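Local coordinates for protein endoglucanase (Clostridium thermocellum, PDB 2YIK) that probably cleaves internal beta-1,4-glucosidic links of cellulose, as a glycoside hydrolase family 9 enzyme of the clostridial cellulose-degrading machinery, at residues S275-W278 / Q279-Y282. Residues are numbered along the deposited sequence; the frame is centred on the assembly and turned at random.
With CA (calcium ion), chain C.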
# COMPACT_ATOMS: atom_id res chain seq x y z
N SER A 275 -13.63 -6.49 1.60
CA SER A 275 -13.67 -5.05 1.88
C SER A 275 -14.83 -4.61 2.76
O SER A 275 -15.99 -4.88 2.45
CB SER A 275 -13.71 -4.28 0.56
OG SER A 275 -13.71 -2.88 0.77
N SER A 276 -14.52 -3.91 3.85
CA SER A 276 -15.55 -3.43 4.77
C SER A 276 -16.33 -2.24 4.22
O SER A 276 -17.55 -2.22 4.27
CB SER A 276 -14.92 -3.03 6.11
OG SER A 276 -14.28 -4.14 6.70
N LYS A 277 -15.63 -1.23 3.70
CA LYS A 277 -16.32 -0.07 3.16
C LYS A 277 -15.54 0.72 2.13
O LYS A 277 -14.36 0.50 1.92
CB LYS A 277 -16.73 0.87 4.29
CG LYS A 277 -15.57 1.54 4.97
CD LYS A 277 -14.87 0.57 5.91
CE LYS A 277 -13.37 0.89 6.08
NZ LYS A 277 -13.04 1.56 7.38
N TRP A 278 -16.23 1.66 1.50
CA TRP A 278 -15.64 2.50 0.48
C TRP A 278 -15.42 3.94 0.93
O TRP A 278 -14.61 4.65 0.34
CB TRP A 278 -16.53 2.51 -0.77
CG TRP A 278 -17.91 3.06 -0.52
CD1 TRP A 278 -19.04 2.34 -0.22
CD2 TRP A 278 -18.31 4.44 -0.53
NE1 TRP A 278 -20.11 3.18 -0.06
CE2 TRP A 278 -19.70 4.47 -0.25
CE3 TRP A 278 -17.64 5.64 -0.76
CZ2 TRP A 278 -20.42 5.67 -0.18
CZ3 TRP A 278 -18.36 6.84 -0.69
CH2 TRP A 278 -19.75 6.84 -0.41
N GLN A 279 -16.14 4.37 1.97
CA GLN A 279 -16.03 5.75 2.42
C GLN A 279 -14.64 6.22 2.85
O GLN A 279 -14.29 7.37 2.60
CB GLN A 279 -17.05 6.03 3.54
CG GLN A 279 -18.49 5.99 3.05
CD GLN A 279 -19.13 4.62 3.19
OE1 GLN A 279 -18.47 3.59 3.12
NE2 GLN A 279 -20.45 4.61 3.40
N ASP A 280 -13.85 5.35 3.47
CA ASP A 280 -12.51 5.76 3.88
C ASP A 280 -11.61 5.94 2.66
O ASP A 280 -10.87 6.92 2.58
CB ASP A 280 -11.91 4.73 4.83
CG ASP A 280 -11.92 3.34 4.26
OD1 ASP A 280 -12.98 2.94 3.74
OD2 ASP A 280 -10.88 2.65 4.34
N ASP A 281 -11.66 5.01 1.70
CA ASP A 281 -10.84 5.12 0.49
C ASP A 281 -11.26 6.36 -0.31
O ASP A 281 -10.42 7.06 -0.88
CB ASP A 281 -11.02 3.90 -0.40
CG ASP A 281 -10.79 2.59 0.33
OD1 ASP A 281 -9.64 2.27 0.68
OD2 ASP A 281 -11.79 1.88 0.53
N TYR A 282 -12.56 6.60 -0.36
CA TYR A 282 -13.11 7.74 -1.08
C TYR A 282 -12.56 9.04 -0.47
O TYR A 282 -12.07 9.91 -1.19
CB TYR A 282 -14.65 7.72 -0.99
CG TYR A 282 -15.35 8.71 -1.90
CD1 TYR A 282 -15.53 8.44 -3.26
CD2 TYR A 282 -15.84 9.91 -1.39
CE1 TYR A 282 -16.17 9.36 -4.09
CE2 TYR A 282 -16.48 10.84 -2.21
CZ TYR A 282 -16.64 10.56 -3.56
OH TYR A 282 -17.25 11.48 -4.38
CA CA C . -12.07 0.72 2.84
O HOH W 1 -12.40 -1.85 2.70
O HOH W 2 -9.53 0.29 2.49
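Trp278 O accepts the amide of Tyr282 at 2.9 Å, an i to i+4 bond that ties the end of the incoming loop to the first turn of helix 279-293. One residue earlier, the carbonyl of Lys277 points at a calcium ion, with its O 2.5 Å from the metal. The first turn supplies the other protein ligands: Asp280 grips the ion with both carboxylate oxygens, OD1 at 2.6 Å and OD2 slightly farther, whereas Asp281 binds through OD2 alone. Two waters complete the six oxygen atoms around the metal; one is held by Ser275 OG, the other by Asp281 OD1. The calcium thus pins the loop to the N-terminal end of this helix. The side chain of Lys277 runs across the Asp280 carboxylate, its CE 3.1 Å from OD1, and carries NZ on to a salt bridge with Asp320.

On the indole, the Gln279 amide lies flat against one face, the two planes only 4° apart. A bend at chi2 (92°) lays it there, with CD over the NE1-CE2 side. Gln279 CG sits above the six-membered ring in a CH-pi contact, almost on the normal. OE1 also takes a weak bond from Trp278 N. The CE3-CZ3 edge of the six-membered ring meets the face of Tyr282, a T-shaped pair with planes at 89° and CZ3 3.7 Å from Tyr282 CG.

Within the helical barrel of the family 9 catalytic domain, Asp280 OD2 also accepts Val321 N, just ahead of helix 322-336, whose Trp322 touches Lys277, Gln279 and Asp280. Helix 216-233 packs against Trp278, Asp281 and Tyr282, while Phe252 of helix 238-257 stacks on the tyrosine.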